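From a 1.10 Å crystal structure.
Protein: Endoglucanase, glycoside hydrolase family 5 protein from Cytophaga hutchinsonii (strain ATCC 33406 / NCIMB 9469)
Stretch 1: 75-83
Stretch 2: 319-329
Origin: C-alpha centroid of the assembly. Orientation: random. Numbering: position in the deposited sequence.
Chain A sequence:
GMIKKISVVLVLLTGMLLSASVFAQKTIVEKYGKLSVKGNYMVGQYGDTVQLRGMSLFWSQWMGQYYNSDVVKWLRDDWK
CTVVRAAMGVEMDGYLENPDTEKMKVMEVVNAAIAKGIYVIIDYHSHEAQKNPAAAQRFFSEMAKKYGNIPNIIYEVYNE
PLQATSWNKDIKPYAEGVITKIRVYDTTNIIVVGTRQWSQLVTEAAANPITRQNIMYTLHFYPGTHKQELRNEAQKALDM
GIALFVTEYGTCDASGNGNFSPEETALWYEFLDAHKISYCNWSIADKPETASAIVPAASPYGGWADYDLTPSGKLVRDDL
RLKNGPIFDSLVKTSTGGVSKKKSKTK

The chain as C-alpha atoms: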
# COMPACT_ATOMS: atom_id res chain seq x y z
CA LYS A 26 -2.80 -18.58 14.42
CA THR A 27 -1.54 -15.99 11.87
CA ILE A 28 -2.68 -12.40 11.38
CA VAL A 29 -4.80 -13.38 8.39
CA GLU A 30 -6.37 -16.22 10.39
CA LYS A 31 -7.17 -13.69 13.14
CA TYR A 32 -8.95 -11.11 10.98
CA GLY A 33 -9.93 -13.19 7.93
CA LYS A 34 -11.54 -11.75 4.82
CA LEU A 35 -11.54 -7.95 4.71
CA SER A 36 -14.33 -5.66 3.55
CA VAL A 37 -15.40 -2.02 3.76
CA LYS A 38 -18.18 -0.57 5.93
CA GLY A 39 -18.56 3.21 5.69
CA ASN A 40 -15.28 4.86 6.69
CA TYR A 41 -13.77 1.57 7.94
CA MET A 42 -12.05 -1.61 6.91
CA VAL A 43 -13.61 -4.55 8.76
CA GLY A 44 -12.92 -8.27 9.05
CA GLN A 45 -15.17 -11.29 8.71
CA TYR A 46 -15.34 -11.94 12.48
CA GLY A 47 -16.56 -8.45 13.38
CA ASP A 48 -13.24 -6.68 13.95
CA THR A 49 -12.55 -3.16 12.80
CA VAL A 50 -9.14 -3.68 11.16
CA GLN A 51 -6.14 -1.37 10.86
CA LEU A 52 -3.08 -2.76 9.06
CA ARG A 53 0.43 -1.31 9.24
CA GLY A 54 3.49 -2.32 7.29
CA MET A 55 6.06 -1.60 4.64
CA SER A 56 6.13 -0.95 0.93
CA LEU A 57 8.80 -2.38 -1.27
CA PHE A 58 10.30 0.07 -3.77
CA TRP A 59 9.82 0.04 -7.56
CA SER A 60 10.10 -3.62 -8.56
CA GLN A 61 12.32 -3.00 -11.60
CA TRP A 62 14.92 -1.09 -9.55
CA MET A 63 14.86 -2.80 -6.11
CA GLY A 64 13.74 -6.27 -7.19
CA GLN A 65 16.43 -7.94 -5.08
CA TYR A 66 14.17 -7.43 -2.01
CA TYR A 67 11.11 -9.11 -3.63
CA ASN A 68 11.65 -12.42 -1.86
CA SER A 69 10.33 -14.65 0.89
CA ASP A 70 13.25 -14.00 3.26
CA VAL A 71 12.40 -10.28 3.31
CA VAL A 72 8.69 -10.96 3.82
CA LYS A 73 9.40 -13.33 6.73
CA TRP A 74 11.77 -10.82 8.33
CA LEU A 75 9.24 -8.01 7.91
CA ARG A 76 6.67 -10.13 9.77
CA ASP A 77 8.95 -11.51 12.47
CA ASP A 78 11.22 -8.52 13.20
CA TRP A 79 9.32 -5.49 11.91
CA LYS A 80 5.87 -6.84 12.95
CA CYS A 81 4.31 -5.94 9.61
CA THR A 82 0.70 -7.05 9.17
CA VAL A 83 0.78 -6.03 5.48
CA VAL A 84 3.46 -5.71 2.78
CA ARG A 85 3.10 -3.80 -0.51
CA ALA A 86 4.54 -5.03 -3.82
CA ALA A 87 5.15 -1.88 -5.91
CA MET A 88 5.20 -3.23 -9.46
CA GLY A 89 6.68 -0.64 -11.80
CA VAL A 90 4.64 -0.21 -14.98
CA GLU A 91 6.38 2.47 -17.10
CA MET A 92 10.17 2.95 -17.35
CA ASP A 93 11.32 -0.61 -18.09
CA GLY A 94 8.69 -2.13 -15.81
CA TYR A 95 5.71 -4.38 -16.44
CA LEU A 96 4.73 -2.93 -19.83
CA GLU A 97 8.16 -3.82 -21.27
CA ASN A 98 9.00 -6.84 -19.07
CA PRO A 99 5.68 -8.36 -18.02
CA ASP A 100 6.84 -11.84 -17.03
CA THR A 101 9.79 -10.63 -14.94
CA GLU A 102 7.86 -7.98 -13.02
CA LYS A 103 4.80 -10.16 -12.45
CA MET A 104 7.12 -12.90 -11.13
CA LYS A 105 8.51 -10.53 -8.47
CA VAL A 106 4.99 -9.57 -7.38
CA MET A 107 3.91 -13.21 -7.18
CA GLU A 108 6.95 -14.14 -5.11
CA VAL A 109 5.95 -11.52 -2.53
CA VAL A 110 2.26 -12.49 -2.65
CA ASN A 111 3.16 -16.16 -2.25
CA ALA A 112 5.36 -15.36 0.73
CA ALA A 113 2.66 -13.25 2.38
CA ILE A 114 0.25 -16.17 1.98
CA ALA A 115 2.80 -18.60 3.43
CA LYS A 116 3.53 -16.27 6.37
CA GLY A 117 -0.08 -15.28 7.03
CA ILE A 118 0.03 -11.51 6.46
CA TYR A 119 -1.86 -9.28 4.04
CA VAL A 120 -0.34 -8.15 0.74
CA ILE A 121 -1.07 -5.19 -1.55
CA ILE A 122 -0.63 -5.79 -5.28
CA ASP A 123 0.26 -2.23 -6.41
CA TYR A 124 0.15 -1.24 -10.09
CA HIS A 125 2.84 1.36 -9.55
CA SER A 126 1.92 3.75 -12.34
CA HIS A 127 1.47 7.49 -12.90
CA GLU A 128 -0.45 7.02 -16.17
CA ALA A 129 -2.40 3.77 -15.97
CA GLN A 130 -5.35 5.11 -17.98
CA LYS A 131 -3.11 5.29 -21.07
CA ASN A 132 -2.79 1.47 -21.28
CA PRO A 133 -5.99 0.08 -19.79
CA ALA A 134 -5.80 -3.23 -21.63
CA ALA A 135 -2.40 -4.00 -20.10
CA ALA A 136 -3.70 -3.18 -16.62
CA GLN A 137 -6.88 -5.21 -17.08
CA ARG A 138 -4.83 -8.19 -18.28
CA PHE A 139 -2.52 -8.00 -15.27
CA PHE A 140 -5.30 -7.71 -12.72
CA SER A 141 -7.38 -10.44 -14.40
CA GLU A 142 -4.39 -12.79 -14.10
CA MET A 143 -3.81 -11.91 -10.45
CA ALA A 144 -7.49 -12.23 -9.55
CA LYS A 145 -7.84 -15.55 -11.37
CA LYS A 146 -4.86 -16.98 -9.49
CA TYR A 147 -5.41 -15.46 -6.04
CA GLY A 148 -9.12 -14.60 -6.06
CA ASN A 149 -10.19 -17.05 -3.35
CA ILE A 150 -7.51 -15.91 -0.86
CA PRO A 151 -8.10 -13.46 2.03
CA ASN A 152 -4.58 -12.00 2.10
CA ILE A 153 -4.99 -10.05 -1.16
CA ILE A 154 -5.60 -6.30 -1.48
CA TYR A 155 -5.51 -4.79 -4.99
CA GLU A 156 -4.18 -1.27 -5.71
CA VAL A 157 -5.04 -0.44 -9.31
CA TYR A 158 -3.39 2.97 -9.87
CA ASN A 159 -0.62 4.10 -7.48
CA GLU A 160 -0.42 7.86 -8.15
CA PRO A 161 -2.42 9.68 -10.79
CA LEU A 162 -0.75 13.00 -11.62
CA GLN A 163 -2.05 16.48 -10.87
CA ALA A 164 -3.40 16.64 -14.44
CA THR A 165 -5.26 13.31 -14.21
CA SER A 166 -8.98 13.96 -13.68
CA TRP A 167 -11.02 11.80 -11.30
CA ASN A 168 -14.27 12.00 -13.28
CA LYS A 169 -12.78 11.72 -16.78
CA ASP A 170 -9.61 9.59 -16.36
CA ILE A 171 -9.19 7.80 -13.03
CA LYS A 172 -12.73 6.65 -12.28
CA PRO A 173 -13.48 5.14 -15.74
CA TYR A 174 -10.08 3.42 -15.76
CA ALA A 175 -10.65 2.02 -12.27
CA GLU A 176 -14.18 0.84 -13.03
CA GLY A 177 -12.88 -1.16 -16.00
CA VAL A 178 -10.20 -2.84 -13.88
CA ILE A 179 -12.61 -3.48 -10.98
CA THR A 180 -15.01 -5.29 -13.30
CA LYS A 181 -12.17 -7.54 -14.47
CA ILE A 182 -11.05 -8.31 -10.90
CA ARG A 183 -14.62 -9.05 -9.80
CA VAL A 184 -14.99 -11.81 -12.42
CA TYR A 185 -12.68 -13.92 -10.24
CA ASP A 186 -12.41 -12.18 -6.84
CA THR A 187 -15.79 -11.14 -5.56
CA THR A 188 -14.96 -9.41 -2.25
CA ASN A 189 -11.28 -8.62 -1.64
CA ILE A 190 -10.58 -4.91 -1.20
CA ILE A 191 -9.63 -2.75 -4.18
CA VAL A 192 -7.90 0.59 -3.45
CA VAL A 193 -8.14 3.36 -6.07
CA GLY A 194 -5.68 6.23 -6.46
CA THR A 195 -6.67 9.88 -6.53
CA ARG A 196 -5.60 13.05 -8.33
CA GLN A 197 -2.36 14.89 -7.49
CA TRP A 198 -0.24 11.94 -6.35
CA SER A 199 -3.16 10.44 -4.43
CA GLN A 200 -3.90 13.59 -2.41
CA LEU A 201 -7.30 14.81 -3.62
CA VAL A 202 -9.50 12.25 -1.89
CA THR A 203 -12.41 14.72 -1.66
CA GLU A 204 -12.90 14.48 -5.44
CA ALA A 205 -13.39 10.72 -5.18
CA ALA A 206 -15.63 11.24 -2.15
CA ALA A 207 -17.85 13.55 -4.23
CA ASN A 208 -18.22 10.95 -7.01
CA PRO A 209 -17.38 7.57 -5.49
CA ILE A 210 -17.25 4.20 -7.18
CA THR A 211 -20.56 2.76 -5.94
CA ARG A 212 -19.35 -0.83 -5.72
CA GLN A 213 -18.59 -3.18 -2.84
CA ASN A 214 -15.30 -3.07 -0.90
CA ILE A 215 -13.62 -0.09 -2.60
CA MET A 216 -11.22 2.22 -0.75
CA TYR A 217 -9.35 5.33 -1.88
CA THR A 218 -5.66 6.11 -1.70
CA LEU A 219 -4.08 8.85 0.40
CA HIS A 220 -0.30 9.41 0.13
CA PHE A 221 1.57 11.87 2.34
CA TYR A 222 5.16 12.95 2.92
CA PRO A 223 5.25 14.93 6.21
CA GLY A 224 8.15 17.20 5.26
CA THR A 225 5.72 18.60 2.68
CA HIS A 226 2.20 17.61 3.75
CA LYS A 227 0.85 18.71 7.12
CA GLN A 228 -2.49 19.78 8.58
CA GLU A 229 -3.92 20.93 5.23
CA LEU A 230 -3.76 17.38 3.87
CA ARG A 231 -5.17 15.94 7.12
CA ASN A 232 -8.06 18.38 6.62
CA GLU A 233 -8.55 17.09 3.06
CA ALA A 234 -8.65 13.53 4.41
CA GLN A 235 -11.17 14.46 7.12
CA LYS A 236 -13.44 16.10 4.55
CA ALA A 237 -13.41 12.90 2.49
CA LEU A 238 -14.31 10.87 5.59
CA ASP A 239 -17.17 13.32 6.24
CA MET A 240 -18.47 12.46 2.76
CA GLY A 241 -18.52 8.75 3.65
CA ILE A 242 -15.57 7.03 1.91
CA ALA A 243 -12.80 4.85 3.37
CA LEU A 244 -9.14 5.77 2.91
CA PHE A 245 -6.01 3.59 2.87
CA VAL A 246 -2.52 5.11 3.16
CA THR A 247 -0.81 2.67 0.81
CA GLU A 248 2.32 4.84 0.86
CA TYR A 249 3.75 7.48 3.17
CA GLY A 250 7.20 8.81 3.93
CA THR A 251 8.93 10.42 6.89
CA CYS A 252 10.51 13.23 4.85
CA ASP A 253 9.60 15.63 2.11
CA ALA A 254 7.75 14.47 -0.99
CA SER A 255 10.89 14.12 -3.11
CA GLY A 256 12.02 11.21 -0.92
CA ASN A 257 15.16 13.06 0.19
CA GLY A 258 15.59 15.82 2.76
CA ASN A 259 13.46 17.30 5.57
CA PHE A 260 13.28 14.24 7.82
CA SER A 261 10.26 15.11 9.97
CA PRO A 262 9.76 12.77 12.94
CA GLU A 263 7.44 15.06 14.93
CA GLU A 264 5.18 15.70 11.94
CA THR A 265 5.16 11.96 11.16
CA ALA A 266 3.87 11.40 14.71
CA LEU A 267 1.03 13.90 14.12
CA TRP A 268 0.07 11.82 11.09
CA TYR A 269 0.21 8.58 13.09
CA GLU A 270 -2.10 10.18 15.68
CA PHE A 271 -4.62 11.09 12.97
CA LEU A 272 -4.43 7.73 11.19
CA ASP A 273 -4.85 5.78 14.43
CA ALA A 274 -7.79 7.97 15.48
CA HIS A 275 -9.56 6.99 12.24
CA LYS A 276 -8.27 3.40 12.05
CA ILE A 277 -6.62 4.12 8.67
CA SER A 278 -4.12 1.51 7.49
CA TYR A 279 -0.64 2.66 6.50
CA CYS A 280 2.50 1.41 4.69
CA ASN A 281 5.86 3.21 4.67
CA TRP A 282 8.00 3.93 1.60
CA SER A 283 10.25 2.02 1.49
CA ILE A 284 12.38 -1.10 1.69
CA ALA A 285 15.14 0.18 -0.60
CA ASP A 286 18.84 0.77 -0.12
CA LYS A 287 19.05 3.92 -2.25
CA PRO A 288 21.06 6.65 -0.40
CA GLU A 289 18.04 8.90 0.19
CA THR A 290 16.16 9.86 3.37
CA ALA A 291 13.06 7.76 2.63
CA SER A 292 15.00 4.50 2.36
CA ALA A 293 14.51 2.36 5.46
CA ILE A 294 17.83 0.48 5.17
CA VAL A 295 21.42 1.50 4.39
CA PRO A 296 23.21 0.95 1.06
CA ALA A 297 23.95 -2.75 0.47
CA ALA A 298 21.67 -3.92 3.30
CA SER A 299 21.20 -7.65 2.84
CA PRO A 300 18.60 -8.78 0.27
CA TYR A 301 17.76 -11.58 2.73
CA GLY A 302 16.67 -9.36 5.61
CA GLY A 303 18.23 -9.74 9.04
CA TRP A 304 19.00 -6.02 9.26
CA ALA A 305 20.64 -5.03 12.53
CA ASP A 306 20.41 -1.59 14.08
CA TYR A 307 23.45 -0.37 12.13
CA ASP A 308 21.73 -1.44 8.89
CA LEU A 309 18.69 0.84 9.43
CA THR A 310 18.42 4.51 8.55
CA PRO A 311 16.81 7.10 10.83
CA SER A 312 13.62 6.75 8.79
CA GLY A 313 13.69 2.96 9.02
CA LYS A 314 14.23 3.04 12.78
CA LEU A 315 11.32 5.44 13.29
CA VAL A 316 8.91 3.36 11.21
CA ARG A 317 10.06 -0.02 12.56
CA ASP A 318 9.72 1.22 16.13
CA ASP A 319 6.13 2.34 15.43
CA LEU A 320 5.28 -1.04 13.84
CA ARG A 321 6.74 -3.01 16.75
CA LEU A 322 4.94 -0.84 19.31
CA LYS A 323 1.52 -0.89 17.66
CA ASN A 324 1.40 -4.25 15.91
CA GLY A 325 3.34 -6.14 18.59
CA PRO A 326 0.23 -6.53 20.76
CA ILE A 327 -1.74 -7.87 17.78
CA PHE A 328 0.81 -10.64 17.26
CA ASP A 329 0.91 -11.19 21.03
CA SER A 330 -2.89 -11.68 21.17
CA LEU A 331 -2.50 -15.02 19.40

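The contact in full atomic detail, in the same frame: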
# COMPACT_ATOMS: atom_id res chain seq x y z
N LEU A 75 10.17 -9.10 7.65
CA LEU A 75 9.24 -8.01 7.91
C LEU A 75 8.15 -8.42 8.89
O LEU A 75 7.75 -7.63 9.75
CB LEU A 75 8.64 -7.49 6.61
CG LEU A 75 9.61 -6.72 5.70
CD1 LEU A 75 8.93 -6.40 4.39
CD2 LEU A 75 10.10 -5.45 6.38
N ARG A 76 7.64 -9.65 8.79
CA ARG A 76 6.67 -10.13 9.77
C ARG A 76 7.31 -10.32 11.14
O ARG A 76 6.79 -9.84 12.15
CB ARG A 76 6.06 -11.45 9.30
CG ARG A 76 5.02 -12.00 10.29
CD ARG A 76 4.63 -13.42 9.96
NE ARG A 76 5.74 -14.31 10.26
CZ ARG A 76 5.71 -15.63 10.16
NH1 ARG A 76 4.62 -16.25 9.71
NH2 ARG A 76 6.78 -16.33 10.51
N ASP A 77 8.43 -11.05 11.19
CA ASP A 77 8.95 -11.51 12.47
C ASP A 77 9.67 -10.40 13.24
O ASP A 77 9.56 -10.34 14.47
CB ASP A 77 9.95 -12.65 12.28
CG ASP A 77 9.32 -13.94 11.80
OD1 ASP A 77 8.08 -14.08 11.84
OD2 ASP A 77 10.10 -14.82 11.39
N ASP A 78 10.43 -9.56 12.55
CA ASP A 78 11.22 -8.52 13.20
C ASP A 78 10.56 -7.15 13.14
O ASP A 78 10.62 -6.41 14.13
CB ASP A 78 12.62 -8.45 12.59
CG ASP A 78 13.50 -7.45 13.30
OD1 ASP A 78 13.90 -7.73 14.45
OD2 ASP A 78 13.76 -6.37 12.73
N TRP A 79 9.98 -6.78 12.01
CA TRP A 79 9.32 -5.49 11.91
C TRP A 79 7.86 -5.53 12.35
O TRP A 79 7.25 -4.47 12.50
CB TRP A 79 9.41 -4.94 10.47
CG TRP A 79 10.80 -4.49 10.08
CD1 TRP A 79 11.96 -5.19 10.20
CD2 TRP A 79 11.15 -3.23 9.50
NE1 TRP A 79 13.02 -4.46 9.74
CE2 TRP A 79 12.55 -3.24 9.31
CE3 TRP A 79 10.43 -2.09 9.16
CZ2 TRP A 79 13.24 -2.14 8.79
CZ3 TRP A 79 11.13 -1.01 8.64
CH2 TRP A 79 12.51 -1.05 8.47
N LYS A 80 7.27 -6.71 12.54
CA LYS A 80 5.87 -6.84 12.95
C LYS A 80 4.91 -6.23 11.93
O LYS A 80 3.85 -5.72 12.29
CB LYS A 80 5.63 -6.29 14.36
CG LYS A 80 6.65 -6.77 15.40
CD LYS A 80 6.77 -8.28 15.51
CE LYS A 80 7.77 -8.66 16.60
NZ LYS A 80 8.00 -10.11 16.70
N CYS A 81 5.25 -6.33 10.65
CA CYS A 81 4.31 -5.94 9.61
C CYS A 81 3.10 -6.87 9.58
O CYS A 81 3.25 -8.10 9.59
CB CYS A 81 4.97 -5.99 8.24
SG CYS A 81 6.21 -4.76 7.92
N THR A 82 1.91 -6.29 9.46
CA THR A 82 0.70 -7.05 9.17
C THR A 82 0.29 -6.96 7.70
O THR A 82 -0.65 -7.66 7.29
CB THR A 82 -0.44 -6.63 10.09
OG1 THR A 82 -0.66 -5.22 9.94
CG2 THR A 82 -0.13 -6.96 11.55
N VAL A 83 1.00 -6.15 6.91
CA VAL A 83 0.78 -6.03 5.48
C VAL A 83 2.13 -5.66 4.85
O VAL A 83 2.95 -4.97 5.47
CB VAL A 83 -0.32 -4.98 5.17
CG1 VAL A 83 0.05 -3.58 5.70
CG2 VAL A 83 -0.66 -4.93 3.69
N ASP A 319 7.58 2.18 15.39
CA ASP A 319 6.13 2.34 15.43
C ASP A 319 5.41 1.03 15.14
O ASP A 319 4.44 0.68 15.83
CB ASP A 319 5.71 3.45 14.45
CG ASP A 319 4.20 3.61 14.32
OD1 ASP A 319 3.61 4.28 15.21
OD2 ASP A 319 3.60 3.07 13.35
N LEU A 320 5.88 0.27 14.14
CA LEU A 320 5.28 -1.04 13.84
C LEU A 320 5.38 -1.98 15.03
O LEU A 320 4.41 -2.66 15.38
CB LEU A 320 5.96 -1.67 12.63
CG LEU A 320 5.69 -1.00 11.29
CD1 LEU A 320 6.59 -1.57 10.22
CD2 LEU A 320 4.25 -1.15 10.89
N ARG A 321 6.56 -2.08 15.64
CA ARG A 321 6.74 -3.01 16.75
C ARG A 321 5.84 -2.62 17.92
O ARG A 321 5.24 -3.48 18.57
CB ARG A 321 8.22 -3.04 17.14
CG ARG A 321 9.05 -3.83 16.13
CD ARG A 321 10.56 -3.65 16.27
NE ARG A 321 11.13 -4.12 17.52
CZ ARG A 321 11.52 -5.37 17.75
NH1 ARG A 321 11.36 -6.32 16.84
NH2 ARG A 321 12.07 -5.67 18.92
N LEU A 322 5.74 -1.33 18.20
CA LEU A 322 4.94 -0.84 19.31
C LEU A 322 3.46 -1.11 19.09
O LEU A 322 2.76 -1.55 20.01
CB LEU A 322 5.17 0.65 19.44
CG LEU A 322 4.33 1.38 20.47
CD1 LEU A 322 4.77 0.95 21.85
CD2 LEU A 322 4.48 2.88 20.29
N LYS A 323 2.95 -0.84 17.89
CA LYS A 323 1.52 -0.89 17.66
C LYS A 323 1.03 -2.24 17.18
O LYS A 323 -0.07 -2.66 17.55
CB LYS A 323 1.13 0.19 16.67
CG LYS A 323 1.41 1.53 17.29
CD LYS A 323 0.95 2.65 16.45
CE LYS A 323 1.18 3.98 17.12
NZ LYS A 323 1.13 5.01 16.07
N ASN A 324 1.81 -2.93 16.36
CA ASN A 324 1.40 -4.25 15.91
C ASN A 324 1.87 -5.37 16.84
O ASN A 324 1.31 -6.47 16.80
CB ASN A 324 1.93 -4.54 14.51
CG ASN A 324 1.20 -3.78 13.43
OD1 ASN A 324 0.17 -3.11 13.66
ND2 ASN A 324 1.71 -3.89 12.22
N GLY A 325 2.89 -5.13 17.67
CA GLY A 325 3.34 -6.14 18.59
C GLY A 325 2.22 -6.77 19.39
O GLY A 325 2.13 -8.00 19.50
N PRO A 326 1.34 -5.95 19.97
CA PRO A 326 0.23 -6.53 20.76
C PRO A 326 -0.75 -7.35 19.93
O PRO A 326 -1.40 -8.27 20.47
CB PRO A 326 -0.44 -5.29 21.37
CG PRO A 326 0.67 -4.26 21.45
CD PRO A 326 1.49 -4.50 20.20
N ILE A 327 -0.89 -7.05 18.64
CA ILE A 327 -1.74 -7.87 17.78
C ILE A 327 -1.15 -9.26 17.62
O ILE A 327 -1.83 -10.27 17.80
CB ILE A 327 -1.96 -7.18 16.42
CG1 ILE A 327 -2.58 -5.79 16.60
CG2 ILE A 327 -2.87 -8.04 15.55
CD1 ILE A 327 -2.69 -4.96 15.32
N PHE A 328 0.15 -9.33 17.30
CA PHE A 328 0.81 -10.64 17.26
C PHE A 328 0.74 -11.33 18.62
O PHE A 328 0.53 -12.55 18.70
CB PHE A 328 2.26 -10.48 16.81
CG PHE A 328 2.42 -10.26 15.33
CD1 PHE A 328 2.45 -11.32 14.44
CD2 PHE A 328 2.56 -8.97 14.82
CE1 PHE A 328 2.60 -11.12 13.08
CE2 PHE A 328 2.71 -8.74 13.45
CZ PHE A 328 2.74 -9.82 12.57
N ASP A 329 0.93 -10.58 19.71
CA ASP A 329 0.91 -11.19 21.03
C ASP A 329 -0.46 -11.76 21.41
O ASP A 329 -0.52 -12.66 22.24
CB ASP A 329 1.35 -10.18 22.09
CG ASP A 329 2.83 -9.85 22.01
OD1 ASP A 329 3.59 -10.58 21.33
OD2 ASP A 329 3.25 -8.85 22.64
O HOH W 1 -1.95 -4.11 12.05

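The contact between stretches 75-83 and 319-329 illustrates a general principle: where a helix gives way to a turn, backbone carbonyls lose their helical partners, and side chains from a second helix can take them up. Lys-80, the first residue to leave helical geometry, has positive phi (62°), and its backbone lies close to the second helix, with its CA 5.5 Å from Arg-321 CA. Two hydrogen bonds clasp the turn. Arg-321 NH1 donates to Asp-78 O at 2.8 Å, in an edge-on approach near the guanidinium plane, and Asn-324 ND2 donates to Lys-80 O, also at 2.8 Å. A long salt bridge, Asp-78 OD1 to Arg-321 NH1 at 3.8 Å, adds charge attraction alone, because the oxygen lies well out of the guanidinium plane. Asn-324 reaches further through a water, which accepts from Thr-82 OG1 (2.7 Å) and donates to Asn-324 OD1 (2.8 Å).

Two apolar side-chain contacts accompany these bonds, both made by Leu-320, whose CD1 lies 4.0 Å from both Trp-79 CE3, at the indole edge, and Cys-81 SG. Phe-328 turns its ring edge to two carbonyls, with CE2 3.4 Å from Lys-80 O and CZ 3.5 Å from Cys-81 O; the latter oxygen is buried without a hydrogen-bonding partner. Arg-76 CG also packs against this ring, 3.8 Å from Phe-328 CE1.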